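Local coordinates for Mlr3007 protein (Mesorhizobium loti, PDB 3QQM), which probably transfers the amino group of leucine, isoleucine or valine to 2-oxoglutarate as a pyridoxal-phosphate-dependent aminotransferase of class IV, at residues Q123-A128 / V140-E145; A104-D109 / R129-V134; R146-E151 / L171-L176; T153-F158 / L206-S211. All blocks are in the same frame, centred on the assembly; numbering follows the deposited sequence. Where two conformers were deposited one is given.

Contact 1 of 4, residues Q123-A128 / V140-E145. With EDO (1,2-ethanediol), chain S.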
loop_
_atom_site.group_PDB
_atom_site.type_symbol
_atom_site.label_atom_id
_atom_site.label_comp_id
_atom_site.label_asym_id
_atom_site.label_seq_id
_atom_site.Cartn_x
_atom_site.Cartn_y
_atom_site.Cartn_z
ATOM N N GLN A 123 4.394 9.929 -8.701
ATOM C CA GLN A 123 5.396 10.977 -8.627
ATOM C C GLN A 123 5.862 11.320 -7.196
ATOM O O GLN A 123 7.069 11.310 -6.897
ATOM C CB GLN A 123 4.827 12.242 -9.269
ATOM C CG GLN A 123 5.715 13.436 -9.186
ATOM C CD GLN A 123 5.268 14.543 -10.079
ATOM O OE1 GLN A 123 4.115 14.579 -10.516
ATOM N NE2 GLN A 123 6.183 15.461 -10.378
ATOM N N LEU A 124 4.907 11.639 -6.335
ATOM C CA LEU A 124 5.216 12.045 -4.957
ATOM C C LEU A 124 5.968 10.966 -4.180
ATOM O O LEU A 124 6.948 11.259 -3.486
ATOM C CB LEU A 124 3.933 12.417 -4.228
ATOM C CG LEU A 124 3.250 13.700 -4.695
ATOM C CD1 LEU A 124 1.696 13.716 -4.407
ATOM C CD2 LEU A 124 3.963 14.912 -4.091
ATOM N N TYR A 125 5.518 9.725 -4.321
ATOM C CA TYR A 125 6.128 8.599 -3.616
ATOM C C TYR A 125 7.485 8.237 -4.194
ATOM O O TYR A 125 8.405 7.923 -3.452
ATOM C CB TYR A 125 5.212 7.385 -3.627
ATOM C CG TYR A 125 3.809 7.650 -3.125
ATOM C CD1 TYR A 125 3.567 7.917 -1.785
ATOM C CD2 TYR A 125 2.715 7.554 -3.984
ATOM C CE1 TYR A 125 2.288 8.134 -1.316
ATOM C CE2 TYR A 125 1.421 7.751 -3.522
ATOM C CZ TYR A 125 1.212 8.051 -2.188
ATOM O OH TYR A 125 -0.068 8.220 -1.724
ATOM N N THR A 126 7.594 8.231 -5.518
ATOM C CA THR A 126 8.874 7.978 -6.160
ATOM C C THR A 126 9.877 9.061 -5.739
ATOM O O THR A 126 11.036 8.765 -5.502
ATOM C CB THR A 126 8.753 7.966 -7.702
ATOM O OG1 THR A 126 7.959 6.848 -8.119
ATOM C CG2 THR A 126 10.133 7.882 -8.390
ATOM N N HIS A 127 9.428 10.306 -5.632
ATOM C CA HIS A 127 10.329 11.386 -5.229
ATOM C C HIS A 127 10.777 11.206 -3.757
ATOM O O HIS A 127 11.957 11.381 -3.441
ATOM C CB HIS A 127 9.690 12.769 -5.448
ATOM C CG HIS A 127 10.612 13.899 -5.148
ATOM N ND1 HIS A 127 10.665 14.506 -3.909
ATOM C CD2 HIS A 127 11.564 14.499 -5.905
ATOM C CE1 HIS A 127 11.598 15.442 -3.920
ATOM N NE2 HIS A 127 12.156 15.464 -5.121
ATOM N N ALA A 128 9.837 10.816 -2.892
ATOM C CA ALA A 128 10.128 10.604 -1.478
ATOM C C ALA A 128 11.134 9.492 -1.344
ATOM O O ALA A 128 12.116 9.627 -0.633
ATOM C CB ALA A 128 8.848 10.282 -0.674
ATOM N N VAL A 140 10.193 5.023 3.574
ATOM C CA VAL A 140 10.161 6.445 3.757
ATOM C C VAL A 140 8.750 6.885 4.042
ATOM O O VAL A 140 7.829 6.544 3.293
ATOM C CB VAL A 140 10.671 7.138 2.456
ATOM C CG1 VAL A 140 10.628 8.665 2.564
ATOM C CG2 VAL A 140 12.055 6.672 2.156
ATOM N N LEU A 141 8.568 7.653 5.112
ATOM C CA LEU A 141 7.258 8.153 5.453
ATOM C C LEU A 141 7.066 9.563 4.906
ATOM O O LEU A 141 8.033 10.325 4.752
ATOM C CB LEU A 141 7.047 8.181 6.968
ATOM C CG LEU A 141 7.270 6.892 7.770
ATOM C CD1 LEU A 141 6.869 7.107 9.244
ATOM C CD2 LEU A 141 6.499 5.715 7.148
ATOM N N LEU A 142 5.809 9.894 4.608
ATOM C CA LEU A 142 5.420 11.208 4.132
ATOM C C LEU A 142 4.349 11.791 5.064
ATOM O O LEU A 142 3.455 11.074 5.521
ATOM C CB LEU A 142 4.824 11.144 2.711
ATOM C CG LEU A 142 5.711 10.653 1.564
ATOM C CD1 LEU A 142 5.832 9.143 1.638
ATOM C CD2 LEU A 142 5.133 11.058 0.225
ATOM N N ALA A 143 4.443 13.091 5.314
ATOM C CA ALA A 143 3.473 13.823 6.123
ATOM C C ALA A 143 2.729 14.789 5.203
ATOM O O ALA A 143 3.126 14.981 4.093
ATOM C CB ALA A 143 4.167 14.591 7.261
ATOM N N ASN A 144 1.638 15.380 5.683
ATOM C CA ASN A 144 0.844 16.316 4.890
ATOM C C ASN A 144 1.127 17.772 5.267
ATOM O O ASN A 144 2.040 18.037 6.035
ATOM C CB ASN A 144 -0.644 15.990 5.028
ATOM C CG ASN A 144 -1.179 16.202 6.450
ATOM O OD1 ASN A 144 -0.535 16.862 7.300
ATOM N ND2 ASN A 144 -2.377 15.662 6.709
ATOM N N GLU A 145 0.314 18.711 4.754
ATOM C CA GLU A 145 0.534 20.170 5.007
ATOM C C GLU A 145 0.396 20.601 6.456
ATOM O O GLU A 145 0.730 21.714 6.798
ATOM C CB GLU A 145 -0.341 21.074 4.094
ATOM C CG GLU A 145 -1.862 21.077 4.301
ATOM C CD GLU A 145 -2.620 19.821 3.783
ATOM O OE1 GLU A 145 -2.000 18.766 3.491
ATOM O OE2 GLU A 145 -3.851 19.905 3.672
HETATM C C1 EDO S . 8.250 3.261 -5.414
HETATM O O1 EDO S . 8.482 3.541 -4.030
HETATM C C2 EDO S . 7.978 4.551 -6.185
HETATM O O2 EDO S . 6.977 4.353 -7.216
#
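The ring of Tyr125 is met obliquely by Leu142, whose CD2 lies 4.0 Å from CD1 of Tyr125, and the two side chains cross at about a right angle. Tyr125 has CG beside its own backbone N, anti to the carbonyl carbon (chi1 -53°); its hydroxyl hydrogen-bonds to Glu151 of the next strand. One turn on, Ala128 points its methyl at strand 140-143. CB of Ala128 sits 3.9 Å from CG of Leu142, with both methyls of that leucine about equally near, and 4.0 Å from CG1 of Val140. CG1 of Val140 also packs against the carbonyl O of Ala128, at 3.7 Å. An alanine suits this spot because one carbon lets the helix settle on the strand, the two axes approaching to 9.2 Å, while the branched Val140 and Leu142 fill the interface from the sheet side. On a different side of the helix, Thr126 OG1 accepts a hydrogen bond from O2 of a 1,2-ethanediol, which is also bound by Arg122. No hydrogen bond joins the two segments, so shape and burial of apolar carbon hold helix to sheet, and the phenol oxygen finds its partner beyond them.

Contact 2 of 4, residues A104-D109 / R129-V134. With EDO (1,2-ethanediol), chain T.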
loop_
_atom_site.group_PDB
_atom_site.type_symbol
_atom_site.label_atom_id
_atom_site.label_comp_id
_atom_site.label_asym_id
_atom_site.label_seq_id
_atom_site.Cartn_x
_atom_site.Cartn_y
_atom_site.Cartn_z
ATOM N N ALA A 104 10.435 11.892 4.822
ATOM C CA ALA A 104 10.720 12.604 3.603
ATOM C C ALA A 104 10.331 14.051 3.779
ATOM O O ALA A 104 9.453 14.360 4.576
ATOM C CB ALA A 104 9.907 12.025 2.426
ATOM N N ARG A 105 11.000 14.930 3.044
ATOM C CA ARG A 105 10.660 16.356 3.051
ATOM C C ARG A 105 9.494 16.510 2.089
ATOM O O ARG A 105 8.728 17.444 2.179
ATOM C CB ARG A 105 11.826 17.275 2.621
ATOM C CG ARG A 105 12.184 17.208 1.150
ATOM C CD ARG A 105 13.147 18.323 0.738
ATOM N NE ARG A 105 14.454 18.245 1.384
ATOM C CZ ARG A 105 15.482 17.546 0.901
ATOM N NH1 ARG A 105 15.341 16.831 -0.218
ATOM N NH2 ARG A 105 16.645 17.539 1.553
ATOM N N THR A 106 9.360 15.545 1.182
ATOM C CA THR A 106 8.268 15.504 0.216
ATOM C C THR A 106 6.963 15.422 0.992
ATOM O O THR A 106 6.773 14.494 1.748
ATOM C CB THR A 106 8.328 14.212 -0.640
ATOM O OG1 THR A 106 9.569 14.161 -1.337
ATOM C CG2 THR A 106 7.162 14.143 -1.635
ATOM N N ARG A 107 6.082 16.391 0.797
ATOM C CA ARG A 107 4.786 16.410 1.489
ATOM C C ARG A 107 3.589 16.086 0.582
ATOM O O ARG A 107 3.594 16.372 -0.591
ATOM C CB ARG A 107 4.577 17.762 2.158
ATOM C CG ARG A 107 5.611 18.049 3.230
ATOM C CD ARG A 107 5.600 16.948 4.292
ATOM N NE ARG A 107 6.707 17.056 5.243
ATOM C CZ ARG A 107 6.632 17.729 6.376
ATOM N NH1 ARG A 107 5.502 18.353 6.702
ATOM N NH2 ARG A 107 7.683 17.784 7.181
ATOM N N LEU A 108 2.577 15.468 1.178
ATOM C CA LEU A 108 1.353 15.124 0.506
ATOM C C LEU A 108 0.350 16.244 0.795
ATOM O O LEU A 108 0.438 16.954 1.818
ATOM C CB LEU A 108 0.775 13.793 1.019
ATOM C CG LEU A 108 1.587 12.512 0.740
ATOM C CD1 LEU A 108 0.982 11.317 1.424
ATOM C CD2 LEU A 108 1.678 12.287 -0.715
ATOM N N ASP A 109 -0.593 16.403 -0.128
ATOM C CA ASP A 109 -1.647 17.379 -0.022
ATOM C C ASP A 109 -2.934 16.647 0.385
ATOM O O ASP A 109 -3.486 15.855 -0.388
ATOM C CB ASP A 109 -1.812 18.096 -1.365
ATOM C CG ASP A 109 -2.976 19.086 -1.366
ATOM O OD1 ASP A 109 -3.728 19.121 -0.366
ATOM O OD2 ASP A 109 -3.164 19.794 -2.389
ATOM N N ARG A 129 10.902 8.403 -2.066
ATOM C CA ARG A 129 11.801 7.252 -2.051
ATOM C C ARG A 129 13.221 7.635 -2.526
ATOM O O ARG A 129 14.212 7.182 -1.957
ATOM C CB ARG A 129 11.215 6.157 -2.932
ATOM C CG ARG A 129 11.997 4.815 -3.049
ATOM C CD ARG A 129 12.204 4.095 -1.710
ATOM N NE ARG A 129 13.381 4.552 -0.994
ATOM C CZ ARG A 129 13.899 3.943 0.075
ATOM N NH1 ARG A 129 13.324 2.869 0.597
ATOM N NH2 ARG A 129 15.003 4.422 0.635
ATOM N N SER A 130 13.319 8.522 -3.509
ATOM C CA SER A 130 14.621 8.917 -4.023
ATOM C C SER A 130 15.433 9.797 -3.040
ATOM O O SER A 130 16.611 10.003 -3.236
ATOM C CB SER A 130 14.467 9.650 -5.362
ATOM O OG SER A 130 13.991 10.970 -5.149
ATOM N N GLU A 131 14.799 10.302 -1.992
ATOM C CA GLU A 131 15.494 11.123 -1.018
ATOM C C GLU A 131 16.491 10.351 -0.159
ATOM O O GLU A 131 17.401 10.955 0.389
ATOM C CB GLU A 131 14.509 11.785 -0.054
ATOM C CG GLU A 131 13.515 12.705 -0.711
ATOM C CD GLU A 131 12.649 13.445 0.299
ATOM O OE1 GLU A 131 13.157 13.745 1.402
ATOM O OE2 GLU A 131 11.480 13.752 -0.021
ATOM N N TYR A 132 16.284 9.040 -0.018
ATOM C CA TYR A 132 17.129 8.210 0.811
ATOM C C TYR A 132 17.586 6.925 0.136
ATOM O O TYR A 132 16.841 6.324 -0.634
ATOM C CB TYR A 132 16.361 7.805 2.065
ATOM C CG TYR A 132 15.968 8.949 2.956
ATOM C CD1 TYR A 132 16.893 9.559 3.751
ATOM C CD2 TYR A 132 14.651 9.375 3.044
ATOM C CE1 TYR A 132 16.554 10.598 4.573
ATOM C CE2 TYR A 132 14.306 10.419 3.871
ATOM C CZ TYR A 132 15.272 11.017 4.637
ATOM O OH TYR A 132 14.959 12.052 5.472
ATOM N N LEU A 133 18.798 6.486 0.482
ATOM C CA LEU A 133 19.356 5.234 -0.020
ATOM C C LEU A 133 18.730 4.089 0.760
ATOM O O LEU A 133 18.261 4.290 1.887
ATOM C CB LEU A 133 20.854 5.203 0.172
ATOM C CG LEU A 133 21.652 6.231 -0.628
ATOM C CD1 LEU A 133 23.080 6.381 -0.098
ATOM C CD2 LEU A 133 21.642 5.864 -2.105
ATOM N N VAL A 134 18.763 2.878 0.186
ATOM C CA VAL A 134 18.179 1.700 0.844
ATOM C C VAL A 134 18.820 1.506 2.218
ATOM O O VAL A 134 18.131 1.138 3.161
ATOM C CB VAL A 134 18.336 0.377 0.013
ATOM C CG1 VAL A 134 17.476 -0.764 0.653
ATOM C CG2 VAL A 134 17.904 0.579 -1.435
HETATM C C1 EDO T . 10.281 0.308 -1.585
HETATM O O1 EDO T . 11.359 0.638 -2.464
HETATM C C2 EDO T . 10.745 0.442 -0.135
HETATM O O2 EDO T . 10.496 1.751 0.373
#
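Glu131 presents its carboxylate to the loop backbone at Arg105 and Thr106. Its CG lies beside the backbone N, anti to the carbonyl carbon (chi1 -61°), and the chain beyond is extended. OE1 of Glu131 takes the N-H of Arg105 at 3.0 Å, almost straight, and OE2 of Glu131 takes the N-H of Thr106, also at 3.0 Å; both oxygens use their syn lone pairs. Thr106 adds its hydroxyl, which also bonds to His127, although the modelled 2.4 Å from OG1 of Thr106 to OE2 of Glu131 is doubtfully short. Glutamate fits here because a carboxylate can satisfy neighbouring donors at once. In the conformer described, one of two, Arg105 has CG between its backbone N and carbonyl carbon (chi1 71°) and bends at chi3; OE1 of Glu131 lies over one face of the guanidinium, the planes 10° apart, a contact of charges and not a salt bridge. The contact ties the loop after strand 99-103 of the mixed sheet to the C-terminal region of helix 123-130. Small Ala104 lets the acid lie close, its CB 3.4 Å from OE2 of Glu131. Tyr132 turns a ring edge to Ala104, while its hydroxyl hydrogen-bonds to the carbonyl O of Leu103. Arg129 bends at chi2 and chi3, and its NH2 donates to O of Tyr132 at 2.9 Å, from well above that carbonyl plane.

Contact 3 of 4, residues R146-E151 / L171-L176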
loop_
_atom_site.group_PDB
_atom_site.type_symbol
_atom_site.label_atom_id
_atom_site.label_comp_id
_atom_site.label_asym_id
_atom_site.label_seq_id
_atom_site.Cartn_x
_atom_site.Cartn_y
_atom_site.Cartn_z
ATOM N N ARG A 146 -0.127 19.715 7.295
ATOM C CA ARG A 146 -0.292 19.977 8.735
ATOM C C ARG A 146 0.684 19.140 9.579
ATOM O O ARG A 146 0.552 19.044 10.791
ATOM C CB ARG A 146 -1.752 19.770 9.137
ATOM C CG ARG A 146 -2.648 20.859 8.518
ATOM C CD ARG A 146 -4.105 20.743 8.877
ATOM N NE ARG A 146 -4.656 19.500 8.365
ATOM C CZ ARG A 146 -5.102 19.316 7.119
ATOM N NH1 ARG A 146 -5.050 20.291 6.217
ATOM N NH2 ARG A 146 -5.579 18.130 6.762
ATOM N N GLY A 147 1.701 18.587 8.909
ATOM C CA GLY A 147 2.748 17.793 9.563
ATOM C C GLY A 147 2.291 16.495 10.195
ATOM O O GLY A 147 2.945 15.978 11.101
ATOM N N GLU A 148 1.170 15.979 9.715
ATOM C CA GLU A 148 0.602 14.747 10.200
ATOM C C GLU A 148 1.107 13.630 9.313
ATOM O O GLU A 148 1.069 13.729 8.093
ATOM C CB GLU A 148 -0.935 14.844 10.158
ATOM C CG GLU A 148 -1.462 16.000 11.047
ATOM C CD GLU A 148 -2.885 16.453 10.749
ATOM O OE1 GLU A 148 -3.480 16.063 9.704
ATOM O OE2 GLU A 148 -3.384 17.253 11.572
ATOM N N ILE A 149 1.627 12.585 9.933
ATOM C CA ILE A 149 2.109 11.451 9.207
ATOM C C ILE A 149 0.932 10.819 8.522
ATOM O O ILE A 149 -0.146 10.665 9.133
ATOM C CB ILE A 149 2.741 10.394 10.132
ATOM C CG1 ILE A 149 4.058 10.914 10.688
ATOM C CG2 ILE A 149 2.984 9.074 9.372
ATOM C CD1 ILE A 149 5.161 11.106 9.611
ATOM N N CYS A 150 1.128 10.450 7.263
ATOM C CA CYS A 150 0.083 9.812 6.504
ATOM C C CYS A 150 0.343 8.308 6.239
ATOM O O CYS A 150 -0.462 7.423 6.622
ATOM C CB CYS A 150 -0.076 10.522 5.165
ATOM S SG CYS A 150 -0.582 12.285 5.216
ATOM N N GLU A 151 1.477 8.023 5.611
ATOM C CA GLU A 151 1.801 6.665 5.182
ATOM C C GLU A 151 3.217 6.568 4.652
ATOM O O GLU A 151 3.959 7.553 4.615
ATOM C CB GLU A 151 0.841 6.299 4.025
ATOM C CG GLU A 151 0.983 7.265 2.808
ATOM C CD GLU A 151 -0.058 7.057 1.666
ATOM O OE1 GLU A 151 -0.727 5.991 1.608
ATOM O OE2 GLU A 151 -0.185 7.981 0.810
ATOM N N LEU A 171 -7.934 8.555 7.474
ATOM C CA LEU A 171 -7.984 8.696 6.034
ATOM C C LEU A 171 -7.989 10.158 5.513
ATOM O O LEU A 171 -7.312 10.456 4.507
ATOM C CB LEU A 171 -9.190 7.942 5.491
ATOM C CG LEU A 171 -9.125 7.654 3.998
ATOM C CD1 LEU A 171 -7.872 6.791 3.686
ATOM C CD2 LEU A 171 -10.432 6.965 3.545
ATOM N N ASP A 172 -8.714 11.058 6.177
ATOM C CA ASP A 172 -8.741 12.449 5.733
ATOM C C ASP A 172 -7.354 13.149 5.788
ATOM O O ASP A 172 -7.234 14.260 5.330
ATOM C CB ASP A 172 -9.806 13.282 6.473
ATOM C CG ASP A 172 -9.596 13.314 7.978
ATOM O OD1 ASP A 172 -8.803 12.484 8.518
ATOM O OD2 ASP A 172 -10.251 14.144 8.636
ATOM N N CYS A 173 -6.333 12.506 6.355
ATOM C CA CYS A 173 -4.981 13.084 6.373
ATOM C C CYS A 173 -4.330 13.113 4.965
ATOM O O CYS A 173 -3.414 13.908 4.703
ATOM C CB CYS A 173 -4.057 12.322 7.350
ATOM S SG CYS A 173 -4.365 12.566 9.152
ATOM N N GLY A 174 -4.780 12.218 4.086
ATOM C CA GLY A 174 -4.268 12.121 2.721
ATOM C C GLY A 174 -3.376 10.905 2.604
ATOM O O GLY A 174 -2.159 10.979 2.831
ATOM N N LEU A 175 -3.993 9.775 2.285
ATOM C CA LEU A 175 -3.289 8.488 2.120
ATOM C C LEU A 175 -4.191 7.445 1.431
ATOM O O LEU A 175 -5.400 7.653 1.250
ATOM C CB LEU A 175 -2.850 7.904 3.465
ATOM C CG LEU A 175 -3.983 7.858 4.514
ATOM C CD1 LEU A 175 -4.083 6.519 5.250
ATOM C CD2 LEU A 175 -3.874 9.054 5.473
ATOM N N LEU A 176 -3.582 6.324 1.069
ATOM C CA LEU A 176 -4.281 5.231 0.452
ATOM C C LEU A 176 -4.971 4.361 1.513
ATOM O O LEU A 176 -4.347 3.962 2.489
ATOM C CB LEU A 176 -3.308 4.365 -0.305
ATOM C CG LEU A 176 -3.941 3.220 -1.069
ATOM C CD1 LEU A 176 -4.627 3.772 -2.276
ATOM C CD2 LEU A 176 -2.896 2.156 -1.478
#
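A beta bulge on strand 149-152, an outermost strand of the six-stranded mixed sheet, brings Cys150 and Glu151 against Gly174, Leu175 and Leu176 in the loop between strand 166-169 and helix 179-186. Both bulge residues pair by backbone with Leu142, and both turn their side chains toward the loop. SG of Cys150 faces two carbonyl oxygens, 3.1 Å from O of Gly174 and 3.3 Å from O of Cys173; a small, weakly polar thiol suits a site beside two carbonyls. The Cys173 carbonyl is also bonded by Asn144. Gly174 takes backbone angles at which a CB would jam against the preceding carbonyl, and glycine suits the place. CB of Cys150 meets CD2 of Leu175 at 4.1 Å. CG of Glu151 lies between its backbone N and carbonyl carbon (chi1 60°), the chain extended beyond. Leu175 and Glu151 cross obliquely, CD of Glu151 lying 3.4 Å from CB of Leu175, so that apolar carbon lines the buried acid. One acid oxygen, OE2, is bonded by the hydroxyl of Tyr125, which pins one end of the carboxylate. Farther out, Arg146 and Glu148 make a long salt bridge within their own segment, and OE1 of Glu148 comes 3.6 Å from SG of Cys173. The other acid oxygen links the segments directly: N of Leu176 donates to OE1 of Glu151 at 2.9 Å and 177°, approaching from above the carboxylate plane.

Contact 4 of 4, residues T153-F158 / L206-S211. With EDO (1,2-ethanediol), chain V.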
loop_
_atom_site.group_PDB
_atom_site.type_symbol
_atom_site.label_atom_id
_atom_site.label_comp_id
_atom_site.label_asym_id
_atom_site.label_seq_id
_atom_site.Cartn_x
_atom_site.Cartn_y
_atom_site.Cartn_z
ATOM N N THR A 153 5.734 5.120 1.377
ATOM C CA THR A 153 5.623 5.087 -0.060
ATOM C C THR A 153 4.866 3.819 -0.547
ATOM O O THR A 153 4.210 3.855 -1.595
ATOM C CB THR A 153 7.005 5.094 -0.731
ATOM O OG1 THR A 153 7.683 3.846 -0.483
ATOM C CG2 THR A 153 7.852 6.288 -0.225
ATOM N N ILE A 154 4.968 2.702 0.180
ATOM C CA ILE A 154 4.266 1.474 -0.234
ATOM C C ILE A 154 3.587 0.753 0.924
ATOM O O ILE A 154 3.204 -0.427 0.805
ATOM C CB ILE A 154 5.212 0.465 -0.958
ATOM C CG1 ILE A 154 6.342 0.039 -0.017
ATOM C CG2 ILE A 154 5.747 1.066 -2.239
ATOM C CD1 ILE A 154 7.305 -1.018 -0.589
ATOM N N THR A 155 3.414 1.463 2.027
ATOM C CA THR A 155 2.824 0.890 3.217
ATOM C C THR A 155 2.015 1.906 3.993
ATOM O O THR A 155 2.131 3.097 3.764
ATOM C CB THR A 155 3.927 0.424 4.188
ATOM O OG1 THR A 155 4.823 1.511 4.428
ATOM C CG2 THR A 155 4.750 -0.750 3.634
ATOM N N ASN A 156 1.154 1.396 4.877
ATOM C CA ASN A 156 0.416 2.204 5.815
ATOM C C ASN A 156 1.180 2.057 7.141
ATOM O O ASN A 156 1.878 1.069 7.339
ATOM C CB ASN A 156 -1.028 1.749 5.938
ATOM C CG ASN A 156 -1.874 2.144 4.724
ATOM O OD1 ASN A 156 -2.405 1.288 4.016
ATOM N ND2 ASN A 156 -1.973 3.455 4.467
ATOM N N VAL A 157 1.035 3.040 8.031
ATOM C CA VAL A 157 1.743 3.089 9.313
ATOM C C VAL A 157 0.848 2.673 10.462
ATOM O O VAL A 157 -0.325 2.995 10.486
ATOM C CB VAL A 157 2.253 4.527 9.577
ATOM C CG1 VAL A 157 2.997 4.615 10.926
ATOM C CG2 VAL A 157 3.141 4.985 8.431
ATOM N N PHE A 158 1.423 1.968 11.427
ATOM C CA PHE A 158 0.685 1.475 12.582
ATOM C C PHE A 158 1.571 1.654 13.791
ATOM O O PHE A 158 2.683 1.081 13.859
ATOM C CB PHE A 158 0.333 0.007 12.393
ATOM C CG PHE A 158 -0.460 -0.262 11.145
ATOM C CD1 PHE A 158 0.180 -0.520 9.953
ATOM C CD2 PHE A 158 -1.835 -0.261 11.173
ATOM C CE1 PHE A 158 -0.526 -0.759 8.816
ATOM C CE2 PHE A 158 -2.553 -0.474 10.047
ATOM C CZ PHE A 158 -1.899 -0.738 8.849
ATOM N N LEU A 206 6.159 -0.056 16.701
ATOM C CA LEU A 206 5.860 0.591 15.464
ATOM C C LEU A 206 5.980 -0.394 14.342
ATOM O O LEU A 206 6.849 -1.274 14.373
ATOM C CB LEU A 206 6.843 1.745 15.267
ATOM C CG LEU A 206 6.695 2.586 14.010
ATOM C CD1 LEU A 206 5.312 3.210 13.928
ATOM C CD2 LEU A 206 7.771 3.656 13.985
ATOM N N PHE A 207 5.085 -0.265 13.366
ATOM C CA PHE A 207 5.071 -1.117 12.204
ATOM C C PHE A 207 4.662 -0.341 10.978
ATOM O O PHE A 207 4.050 0.716 11.071
ATOM C CB PHE A 207 4.003 -2.230 12.329
ATOM C CG PHE A 207 4.098 -3.056 13.577
ATOM C CD1 PHE A 207 3.458 -2.670 14.717
ATOM C CD2 PHE A 207 4.775 -4.270 13.578
ATOM C CE1 PHE A 207 3.530 -3.446 15.856
ATOM C CE2 PHE A 207 4.857 -5.056 14.713
ATOM C CZ PHE A 207 4.236 -4.651 15.846
ATOM N N VAL A 208 4.998 -0.889 9.820
ATOM C CA VAL A 208 4.510 -0.381 8.541
ATOM C C VAL A 208 4.003 -1.649 7.903
ATOM O O VAL A 208 4.468 -2.735 8.241
ATOM C CB VAL A 208 5.556 0.345 7.676
ATOM C CG1 VAL A 208 5.876 1.730 8.287
ATOM C CG2 VAL A 208 6.816 -0.503 7.467
ATOM N N GLY A 209 3.010 -1.561 7.044
ATOM C CA GLY A 209 2.522 -2.783 6.411
ATOM C C GLY A 209 1.715 -2.597 5.166
ATOM O O GLY A 209 1.320 -1.468 4.826
ATOM N N ASN A 210 1.544 -3.703 4.442
ATOM C CA ASN A 210 0.735 -3.744 3.248
ATOM C C ASN A 210 0.161 -5.142 3.099
ATOM O O ASN A 210 0.495 -6.044 3.867
ATOM C CB ASN A 210 1.486 -3.283 1.997
ATOM C CG ASN A 210 2.730 -4.096 1.701
ATOM O OD1 ASN A 210 2.804 -5.292 1.960
ATOM N ND2 ASN A 210 3.690 -3.450 1.091
ATOM N N SER A 211 -0.746 -5.305 2.144
ATOM C CA SER A 211 -1.395 -6.595 1.952
ATOM C C SER A 211 -0.393 -7.682 1.557
ATOM O O SER A 211 -0.518 -8.816 1.960
ATOM C CB SER A 211 -2.492 -6.507 0.891
ATOM O OG SER A 211 -3.237 -7.708 0.884
HETATM C C1 EDO V . 9.691 -2.224 16.550
HETATM O O1 EDO V . 9.260 -1.005 17.169
HETATM C C2 EDO V . 8.888 -3.411 17.087
HETATM O O2 EDO V . 7.521 -3.373 16.635
#
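Phe158 turns the edge of its ring to Gly209, CE1 of Phe158 standing 4.0 Å from N of Gly209, and this edge fits where the glycine has no side chain. Phe158 also pairs with Phe207, CB of Phe158 lying 4.3 Å from CB of Phe207, and the Phe207 ring carries O2 of a 1,2-ethanediol over one face. On the reverse face of the sheet Val157 is the bump: its CG1 meets CD1 of Leu206 at 4.0 Å and its CG2 meets CG1 of Val208 at 4.3 Å, one branch facing each neighbour. Thr155 sets OG1 3.5 Å from CB of Val208, and the hydroxyl bonds to Glu139. Within the sheet the antiparallel backbones are joined by paired bonds, Asn156 with Gly209 and Phe158 with Phe207. Beyond the last backbone pair Asn210, its CG between backbone N and carbonyl carbon (chi1 58°), supplies an amide N-H: ND2 bonds to O of Ile154 at 3.1 Å and 170°, while OD1 takes the N-H of Arg213. Strand 156-160 is an edge strand of the mixed sheet within this chain, and Phe158 packs on Arg181 and Leu184 of helix 179-186 and Leu166 of strand 166-169.

How the contacts relate
Contacts 1 and 2, whose centres are 5 Å apart, share helix 123-130 and are tied by the probable hydrogen bond of Ala104 N to Leu141 O at 2.9 Å. Contact 3 follows on the next strand, its centre about 10 Å from that of contact 1, with Asn144 CB packed 3.7 Å from Cys150 SG. It meets contact 4 where Asn156 ND2 reaches Leu176 O at 3.1 Å, and Val140 O meets Thr153 N at 3.2 Å between contacts 1 and 4. Contacts 1, 3 and 4 all reach the mixed sheet. The cofactor, linked to Lys118, joins contact 4 directly: Ser211 N hydrogen-bonds to a phosphate oxygen.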